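Local atomic coordinates of possible metal-dependent hydrolase (Veillonella parvula, PDB entry 3RPC), a protein that is probably a zinc-dependent hydrolase of the metallo-beta-lactamase superfamily, binding two zinc ions, with a substrate that is not established. Residues T191-A194 with E200-I203; K238-F243 with V253-D258. One frame throughout, in Å; residues are numbered along the deposited sequence.

Contact 1 of 2, residues T191-A194 with E200-I203; sequences TGYA and EDSI
The backbone oxygen Ala194 O takes two hydrogen bonds from segment 200-203. Ser202 OG donates to it over 2.7 Å, tilted 33° out of the carbonyl plane, while Ile203 N lies 3.2 Å from Ala194 O, nearly in line with the C=O bond. With chi1 at 176°, Ser202 OG is swung away from its own backbone N and across to the Ala194 carbonyl; the same hydroxyl oxygen also pairs with Ile204 N, which fixes its rotation. The backbone aims the Ser202 side chain at 191-194 and sets CB over one face of the Tyr193 ring, a CH-pi contact 3.7 Å from the ring centroid and displaced toward the CD1–CE1 rim. All this lies in the loop that follows strand 186-190 of the metallo-beta-lactamase fold, on the way to helix 207-216, and it borders the metal centre: Ile203 O accepts from His132 ND1, and His132 is a zinc ligand. At the far end of the tyrosine, a water in the plane of the ring is 2.6 Å from Tyr193 OH and donates to Asp201 OD1 at 2.8 Å, bridging the two side chains. Next to the shared carbonyl, Ala194 CB rests against Ile203 CG1 at 3.7 Å.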
# COMPACT_ATOMS: atom_id res chain seq x y z
N THR A 191 -1.89 -6.77 -18.25
CA THR A 191 -3.26 -7.24 -18.43
C THR A 191 -3.38 -8.69 -18.85
O THR A 191 -4.42 -9.11 -19.36
CB THR A 191 -4.02 -6.36 -19.45
OG1 THR A 191 -3.41 -6.46 -20.74
CG2 THR A 191 -4.01 -4.91 -19.01
N GLY A 192 -2.32 -9.47 -18.62
CA GLY A 192 -2.32 -10.87 -18.99
C GLY A 192 -3.14 -11.79 -18.10
O GLY A 192 -3.26 -12.98 -18.39
N TYR A 193 -3.70 -11.26 -17.01
CA TYR A 193 -4.60 -12.05 -16.17
C TYR A 193 -3.98 -13.39 -15.78
O TYR A 193 -4.55 -14.47 -16.01
CB TYR A 193 -5.94 -12.23 -16.89
CG TYR A 193 -7.14 -12.50 -16.00
CD1 TYR A 193 -7.62 -11.51 -15.15
CD2 TYR A 193 -7.81 -13.71 -16.06
CE1 TYR A 193 -8.75 -11.75 -14.36
CE2 TYR A 193 -8.93 -13.96 -15.29
CZ TYR A 193 -9.39 -12.98 -14.44
OH TYR A 193 -10.51 -13.23 -13.67
N ALA A 194 -2.79 -13.31 -15.18
CA ALA A 194 -2.09 -14.49 -14.69
C ALA A 194 -2.93 -15.18 -13.61
O ALA A 194 -3.43 -14.53 -12.69
CB ALA A 194 -0.74 -14.08 -14.14
N GLU A 200 -10.05 -18.45 -8.61
CA GLU A 200 -10.89 -17.90 -9.68
C GLU A 200 -10.41 -16.61 -10.34
O GLU A 200 -10.65 -16.37 -11.53
CB GLU A 200 -12.30 -17.64 -9.14
CG GLU A 200 -13.02 -18.87 -8.63
CD GLU A 200 -14.51 -18.63 -8.46
OE1 GLU A 200 -14.94 -17.49 -8.70
OE2 GLU A 200 -15.23 -19.59 -8.09
N ASP A 201 -9.77 -15.75 -9.56
CA ASP A 201 -9.41 -14.42 -10.04
C ASP A 201 -7.97 -14.38 -10.55
O ASP A 201 -7.48 -15.38 -11.04
CB ASP A 201 -9.66 -13.39 -8.93
CG ASP A 201 -11.13 -13.29 -8.57
OD1 ASP A 201 -11.94 -13.18 -9.51
OD2 ASP A 201 -11.47 -13.33 -7.36
N SER A 202 -7.30 -13.24 -10.44
CA SER A 202 -5.94 -13.13 -10.97
C SER A 202 -5.01 -12.43 -9.99
O SER A 202 -5.45 -11.69 -9.11
CB SER A 202 -5.97 -12.38 -12.31
OG SER A 202 -4.67 -12.16 -12.84
N ILE A 203 -3.72 -12.66 -10.15
CA ILE A 203 -2.71 -11.90 -9.42
C ILE A 203 -2.35 -10.58 -10.09
O ILE A 203 -1.61 -9.78 -9.51
CB ILE A 203 -1.43 -12.71 -9.21
CG1 ILE A 203 -0.85 -13.15 -10.56
CG2 ILE A 203 -1.72 -13.91 -8.30
CD1 ILE A 203 0.52 -13.84 -10.46
O HOH W 1 -11.32 -11.66 -11.77

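Contact 2 of 2, residues K238-F243 with V253-D258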
# COMPACT_ATOMS: atom_id res chain seq x y z
N LYS A 238 -4.83 -11.41 -28.33
CA LYS A 238 -6.03 -11.67 -29.12
C LYS A 238 -7.27 -11.40 -28.27
O LYS A 238 -8.24 -10.77 -28.74
CB LYS A 238 -6.04 -13.12 -29.62
CG LYS A 238 -5.11 -13.40 -30.78
CD LYS A 238 -5.09 -14.89 -31.09
CE LYS A 238 -4.09 -15.24 -32.19
NZ LYS A 238 -3.95 -16.72 -32.34
N ASP A 239 -7.24 -11.86 -27.02
CA ASP A 239 -8.37 -11.66 -26.10
C ASP A 239 -8.61 -10.18 -25.86
O ASP A 239 -9.75 -9.70 -25.89
CB ASP A 239 -8.11 -12.35 -24.76
CG ASP A 239 -7.96 -13.86 -24.89
OD1 ASP A 239 -8.35 -14.43 -25.93
OD2 ASP A 239 -7.46 -14.48 -23.92
N VAL A 240 -7.54 -9.43 -25.62
CA VAL A 240 -7.71 -8.01 -25.34
C VAL A 240 -8.21 -7.28 -26.58
O VAL A 240 -9.07 -6.40 -26.48
CB VAL A 240 -6.40 -7.38 -24.82
CG1 VAL A 240 -6.51 -5.86 -24.81
CG2 VAL A 240 -6.09 -7.90 -23.42
N ARG A 241 -7.69 -7.65 -27.74
CA ARG A 241 -8.12 -7.01 -28.98
C ARG A 241 -9.62 -7.20 -29.25
O ARG A 241 -10.31 -6.25 -29.66
CB ARG A 241 -7.26 -7.47 -30.16
CG ARG A 241 -5.87 -6.87 -30.07
CD ARG A 241 -4.90 -7.49 -31.02
NE ARG A 241 -3.62 -6.79 -30.94
CZ ARG A 241 -2.45 -7.33 -31.22
NH1 ARG A 241 -2.38 -8.60 -31.60
NH2 ARG A 241 -1.34 -6.61 -31.12
N LYS A 242 -10.14 -8.40 -28.97
CA LYS A 242 -11.57 -8.65 -29.14
C LYS A 242 -12.38 -7.77 -28.19
O LYS A 242 -13.39 -7.17 -28.56
CB LYS A 242 -11.90 -10.13 -28.88
CG LYS A 242 -13.38 -10.46 -29.08
CD LYS A 242 -13.66 -11.97 -29.07
CE LYS A 242 -13.37 -12.60 -27.72
NZ LYS A 242 -13.88 -14.03 -27.67
N PHE A 243 -11.90 -7.67 -26.95
CA PHE A 243 -12.60 -6.93 -25.92
C PHE A 243 -12.65 -5.45 -26.25
O PHE A 243 -13.70 -4.81 -26.16
CB PHE A 243 -11.90 -7.17 -24.58
CG PHE A 243 -12.47 -6.37 -23.44
CD1 PHE A 243 -13.56 -6.84 -22.73
CD2 PHE A 243 -11.89 -5.17 -23.07
CE1 PHE A 243 -14.07 -6.12 -21.66
CE2 PHE A 243 -12.41 -4.42 -22.01
CZ PHE A 243 -13.50 -4.91 -21.30
N VAL A 253 -6.90 2.31 -26.17
CA VAL A 253 -6.06 1.21 -25.70
C VAL A 253 -5.17 0.64 -26.80
O VAL A 253 -5.67 0.12 -27.81
CB VAL A 253 -6.91 0.05 -25.16
CG1 VAL A 253 -6.01 -1.07 -24.61
CG2 VAL A 253 -7.88 0.55 -24.08
N ALA A 254 -3.86 0.74 -26.60
CA ALA A 254 -2.89 0.14 -27.51
C ALA A 254 -2.48 -1.23 -26.99
O ALA A 254 -2.36 -1.44 -25.78
CB ALA A 254 -1.67 1.04 -27.64
N VAL A 255 -2.27 -2.16 -27.91
CA VAL A 255 -1.76 -3.49 -27.58
C VAL A 255 -0.52 -3.71 -28.44
O VAL A 255 -0.59 -4.32 -29.51
CB VAL A 255 -2.81 -4.58 -27.87
CG1 VAL A 255 -2.31 -5.94 -27.39
CG2 VAL A 255 -4.15 -4.23 -27.22
N PRO A 256 0.63 -3.20 -27.98
CA PRO A 256 1.80 -3.25 -28.86
C PRO A 256 2.35 -4.66 -29.04
O PRO A 256 2.31 -5.47 -28.12
CB PRO A 256 2.83 -2.38 -28.13
CG PRO A 256 2.42 -2.50 -26.67
CD PRO A 256 0.91 -2.48 -26.72
N GLU A 257 2.88 -4.93 -30.23
CA GLU A 257 3.62 -6.16 -30.45
C GLU A 257 4.98 -6.06 -29.76
O GLU A 257 5.46 -4.97 -29.45
CB GLU A 257 3.84 -6.38 -31.94
CG GLU A 257 2.56 -6.51 -32.75
CD GLU A 257 1.76 -7.74 -32.40
OE1 GLU A 257 2.33 -8.73 -31.89
OE2 GLU A 257 0.54 -7.74 -32.63
N ASP A 258 5.60 -7.21 -29.54
CA ASP A 258 6.97 -7.22 -29.04
C ASP A 258 7.84 -6.48 -30.04
O ASP A 258 7.83 -6.82 -31.23
CB ASP A 258 7.46 -8.66 -28.89
CG ASP A 258 6.81 -9.40 -27.73
OD1 ASP A 258 5.99 -8.80 -26.99
OD2 ASP A 258 7.14 -10.59 -27.53
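The helical turn 238-243 comes nearest the outgoing chain 253-258 at Arg241 and Val255, whose CA atoms are 7.4 Å apart. This is the second half of a beta-alpha-beta unit: strand 221-225, helix 237-246, then the short edge strand 253-254, which gives way to loop at Val255. Val255 points its side chain at the helix and divides it between two neighbours. Its CG2 branch meets Val240 CG1 at 3.7 Å on the buried side, where helix 207-216 also covers Val240 through Ile210; its CG1 branch is crossed obliquely by Arg241, 3.9 Å from Arg241 NE. Extended from CG to NE, the arginine reaches past the valine to the loop. There Arg241 NH2 donates to Val255 O at 2.9 Å, and the same nitrogen forms a salt bridge with Glu257, so one end of the guanidinium holds both a carbonyl and a carboxylate. Glu257 folds back to it through a bend at chi2 (-65°), and the carboxylate and guanidinium planes stand 41° apart. Arg241 NH2 meets Glu257 OE2 at 2.7 Å from above the carboxylate plane, while Arg241 NH1 adds a weak, bent bond to that same oxygen at 3.2 Å.

Overall arrangement
From the N terminus, the chain reaches these contacts only in its last third. Contact 1 closes first, folding the loop after strand 186-190 back on itself with five residues between its segments. The chain then runs through helix 207-216 and strand 221-225 before contact 2 opens on helix 237-246 and, after nine intervening residues, closes at edge strand 253-254 and the loop that follows it. The two are therefore in series, neither nested nor crossed, with centres about 16 Å apart. They still meet, where Thr191 OG1 packs against Val240 CG2 at 4.1 Å. Contact 1 joins two parts of one loop beside the zinc site; contact 2 ties the last helix to the edge of the sheet containing strands 186-190 and 221-225.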